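PDB 5MMH: HTH-type transcriptional activator AmpR from Pseudomonas aeruginosa PAO1, which activates transcription of the beta-lactamase gene ampC by binding its promoter, its effector domain recognising muropeptides derived from the cell wall. Local coordinates for residues A[83-89]-A[169-175]. Numbering follows the deposited sequence.
Sequences LTVLCCP and IRRPFAT
Two apolar clusters join segment 83-89, extended up to C88, the N-cap of helix 89-93, to irregular segment 169-175. In one, the P172 ring packs between V85 and C87: its CG lies 3.6 Å from V85 CG1 and 3.7 Å from C87 SG (chi1 p), while the F173 ring meets V85 edge-on, CD2 to CB 4.2 Å. In the other, I169 CD1 reaches L86 CB at 3.7 Å, beside L143 and L164. The backbones run roughly antiparallel, their end-to-end directions 133° apart, and share a single antiparallel bridge, the hydrogen-bonded pair C87-R170 (CA-CA 5.5 Å): C87 N to R170 O 3.1 Å, R170 N to C87 O 2.9 Å. This effector domain has the periplasmic-binding-protein-like fold of LysR regulators, and the contact joins strand 73-86 and following residues to the loop between helix 161-165 and strand 181-187. Beyond the bridge the chains diverge around P172, and a water spans the gap, donating to V85 O (2.6 Å) and accepting from F173 N (2.9 Å). Farther out, T84 OG1 (chi1 t) donates to T175 O at 3.0 Å. R171 NE and NH2 donate within their segment to F173 O and A174 O (both 3.2 Å), with E176 as salt-bridge partner.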
ATOM      1  N   LEU A  83     -15.915  -0.644  -8.894  1.00 22.53           N
ATOM      2  CA  LEU A  83     -15.231   0.566  -8.466  1.00 21.83           C
ATOM      3  C   LEU A  83     -16.238   1.687  -8.229  1.00 25.64           C
ATOM      4  O   LEU A  83     -17.174   1.869  -9.014  1.00 23.54           O
ATOM      5  CB  LEU A  83     -14.216   1.003  -9.522  1.00 16.51           C
ATOM      6  CG  LEU A  83     -13.073   0.042  -9.827  1.00 24.14           C
ATOM      7  CD1 LEU A  83     -12.072   0.681 -10.776  1.00 17.90           C
ATOM      8  CD2 LEU A  83     -12.388  -0.374  -8.537  1.00 18.23           C
ATOM      9  N   THR A  84     -16.031   2.449  -7.156  1.00 28.15           N
ATOM     10  CA  THR A  84     -16.854   3.617  -6.887  1.00 26.42           C
ATOM     11  C   THR A  84     -15.980   4.762  -6.385  1.00 28.07           C
ATOM     12  O   THR A  84     -14.829   4.569  -5.987  1.00 21.29           O
ATOM     13  CB  THR A  84     -17.963   3.295  -5.873  1.00 29.27           C
ATOM     14  OG1 THR A  84     -19.046   4.206  -6.062  1.00 33.16           O
ATOM     15  CG2 THR A  84     -17.449   3.396  -4.427  1.00 23.19           C
ATOM     16  N   VAL A  85     -16.556   5.962  -6.394  1.00 31.95           N
ATOM     17  CA  VAL A  85     -15.882   7.155  -5.892  1.00 23.88           C
ATOM     18  C   VAL A  85     -15.877   7.136  -4.368  1.00 29.43           C
ATOM     19  O   VAL A  85     -16.924   6.950  -3.737  1.00 29.40           O
ATOM     20  CB  VAL A  85     -16.566   8.422  -6.426  1.00 24.54           C
ATOM     21  CG1 VAL A  85     -16.145   9.618  -5.621  1.00 33.21           C
ATOM     22  CG2 VAL A  85     -16.240   8.628  -7.904  1.00 21.46           C
ATOM     23  N   LEU A  86     -14.692   7.335  -3.768  1.00 22.82           N
ATOM     24  CA  LEU A  86     -14.531   7.375  -2.324  1.00 22.26           C
ATOM     25  C   LEU A  86     -13.704   8.597  -1.957  1.00 25.60           C
ATOM     26  O   LEU A  86     -12.726   8.917  -2.638  1.00 30.95           O
ATOM     27  CB  LEU A  86     -13.864   6.095  -1.804  1.00 22.89           C
ATOM     28  CG  LEU A  86     -14.665   4.807  -2.030  1.00 22.92           C
ATOM     29  CD1 LEU A  86     -13.804   3.598  -1.735  1.00 27.29           C
ATOM     30  CD2 LEU A  86     -15.902   4.787  -1.149  1.00 24.02           C
ATOM     31  N   CYS A  87     -14.092   9.285  -0.881  1.00 28.02           N
ATOM     32  CA  CYS A  87     -13.413  10.521  -0.500  1.00 27.48           C
ATOM     33  C   CYS A  87     -13.657  10.809   0.972  1.00 32.60           C
ATOM     34  O   CYS A  87     -14.445  10.133   1.636  1.00 30.62           O
ATOM     35  CB  CYS A  87     -13.875  11.695  -1.358  1.00 26.19           C
ATOM     36  SG  CYS A  87     -15.646  12.026  -1.262  1.00 32.75           S
ATOM     37  N   CYS A  88     -12.955  11.824   1.482  1.00 31.76           N
ATOM     38  CA  CYS A  88     -13.164  12.241   2.864  1.00 38.65           C
ATOM     39  C   CYS A  88     -14.452  13.063   2.993  1.00 42.39           C
ATOM     40  O   CYS A  88     -14.952  13.613   2.006  1.00 43.18           O
ATOM     41  CB  CYS A  88     -11.963  13.042   3.372  1.00 33.28           C
ATOM     42  SG  CYS A  88     -11.703  14.631   2.568  1.00 40.25           S
ATOM     43  N   PRO A  89     -15.023  13.137   4.211  1.00 47.59           N
ATOM     44  CA  PRO A  89     -16.227  13.973   4.418  1.00 43.78           C
ATOM     45  C   PRO A  89     -16.049  15.421   3.989  1.00 49.21           C
ATOM     46  O   PRO A  89     -16.939  15.992   3.342  1.00 48.59           O
ATOM     47  CB  PRO A  89     -16.471  13.863   5.930  1.00 49.68           C
ATOM     48  CG  PRO A  89     -15.768  12.619   6.350  1.00 57.52           C
ATOM     49  CD  PRO A  89     -14.596  12.447   5.444  1.00 42.24           C
ATOM     50  N   ILE A 169     -14.424   7.258   5.950  1.00 31.25           N
ATOM     51  CA  ILE A 169     -14.513   7.772   4.585  1.00 33.83           C
ATOM     52  C   ILE A 169     -15.928   7.583   4.053  1.00 33.09           C
ATOM     53  O   ILE A 169     -16.726   6.804   4.582  1.00 38.69           O
ATOM     54  CB  ILE A 169     -13.507   7.138   3.596  1.00 30.61           C
ATOM     55  CG1 ILE A 169     -13.884   5.705   3.295  1.00 27.28           C
ATOM     56  CG2 ILE A 169     -12.061   7.249   4.090  1.00 34.69           C
ATOM     57  CD1 ILE A 169     -13.776   5.434   1.825  1.00 31.02           C
ATOM     58  N   ARG A 170     -16.229   8.305   2.975  1.00 32.57           N
ATOM     59  CA  ARG A 170     -17.590   8.436   2.493  1.00 34.27           C
ATOM     60  C   ARG A 170     -17.691   8.013   1.037  1.00 30.05           C
ATOM     61  O   ARG A 170     -16.742   8.135   0.259  1.00 28.76           O
ATOM     62  CB  ARG A 170     -18.109   9.876   2.663  1.00 33.70           C
ATOM     63  CG  ARG A 170     -18.186  10.316   4.127  1.00 39.52           C
ATOM     64  CD  ARG A 170     -19.331  11.296   4.422  1.00 52.89           C
ATOM     65  NE  ARG A 170     -20.634  10.635   4.436  1.00 58.67           N
ATOM     66  CZ  ARG A 170     -21.535  10.718   3.458  1.00 59.98           C
ATOM     67  NH1 ARG A 170     -21.289  11.457   2.378  1.00 53.15           N
ATOM     68  NH2 ARG A 170     -22.691  10.068   3.563  1.00 59.62           N
ATOM     69  N   ARG A 171     -18.865   7.501   0.691  1.00 35.07           N
ATOM     70  CA  ARG A 171     -19.246   7.201  -0.684  1.00 31.88           C
ATOM     71  C   ARG A 171     -20.247   8.252  -1.145  1.00 35.64           C
ATOM     72  O   ARG A 171     -21.422   8.196  -0.752  1.00 42.44           O
ATOM     73  CB  ARG A 171     -19.861   5.803  -0.771  1.00 28.73           C
ATOM     74  CG  ARG A 171     -20.250   5.390  -2.179  1.00 31.89           C
ATOM     75  CD  ARG A 171     -20.767   3.970  -2.189  1.00 29.59           C
ATOM     76  NE  ARG A 171     -21.170   3.568  -3.527  1.00 25.23           N
ATOM     77  CZ  ARG A 171     -21.261   2.303  -3.912  1.00 33.33           C
ATOM     78  NH1 ARG A 171     -20.979   1.328  -3.057  1.00 32.82           N
ATOM     79  NH2 ARG A 171     -21.620   2.017  -5.155  1.00 29.33           N
ATOM     80  N   PRO A 172     -19.841   9.235  -1.957  1.00 32.22           N
ATOM     81  CA  PRO A 172     -20.770  10.320  -2.313  1.00 33.87           C
ATOM     82  C   PRO A 172     -21.793   9.985  -3.386  1.00 37.60           C
ATOM     83  O   PRO A 172     -22.837  10.650  -3.420  1.00 40.27           O
ATOM     84  CB  PRO A 172     -19.835  11.442  -2.797  1.00 43.50           C
ATOM     85  CG  PRO A 172     -18.549  10.756  -3.145  1.00 36.28           C
ATOM     86  CD  PRO A 172     -18.436   9.606  -2.206  1.00 33.36           C
ATOM     87  N   PHE A 173     -21.540   9.013  -4.268  1.00 35.31           N
ATOM     88  CA  PHE A 173     -22.475   8.685  -5.341  1.00 32.23           C
ATOM     89  C   PHE A 173     -22.777   7.192  -5.366  1.00 33.46           C
ATOM     90  O   PHE A 173     -22.009   6.365  -4.863  1.00 32.89           O
ATOM     91  CB  PHE A 173     -21.941   9.102  -6.716  1.00 28.95           C
ATOM     92  CG  PHE A 173     -21.399  10.501  -6.754  1.00 40.90           C
ATOM     93  CD1 PHE A 173     -22.251  11.595  -6.667  1.00 41.21           C
ATOM     94  CD2 PHE A 173     -20.036  10.725  -6.868  1.00 33.66           C
ATOM     95  CE1 PHE A 173     -21.750  12.891  -6.706  1.00 43.62           C
ATOM     96  CE2 PHE A 173     -19.525  12.017  -6.902  1.00 41.34           C
ATOM     97  CZ  PHE A 173     -20.383  13.102  -6.820  1.00 39.19           C
ATOM     98  N   ALA A 174     -23.903   6.857  -5.998  1.00 31.32           N
ATOM     99  CA  ALA A 174     -24.326   5.469  -6.141  1.00 31.15           C
ATOM    100  C   ALA A 174     -23.660   4.754  -7.313  1.00 31.18           C
ATOM    101  O   ALA A 174     -23.522   3.524  -7.282  1.00 28.46           O
ATOM    102  CB  ALA A 174     -25.849   5.398  -6.296  1.00 26.07           C
ATOM    103  N   THR A 175     -23.244   5.491  -8.338  1.00 23.47           N
ATOM    104  CA  THR A 175     -22.733   4.871  -9.554  1.00 29.45           C
ATOM    105  C   THR A 175     -21.526   3.977  -9.268  1.00 33.65           C
ATOM    106  O   THR A 175     -20.583   4.386  -8.574  1.00 30.86           O
ATOM    107  CB  THR A 175     -22.363   5.962 -10.565  1.00 30.85           C
ATOM    108  OG1 THR A 175     -23.525   6.727 -10.896  1.00 30.60           O
ATOM    109  CG2 THR A 175     -21.817   5.349 -11.844  1.00 31.19           C
TER
HETATM  110  O   HOH W   1     -19.316   7.251  -4.753  1.00 31.93           O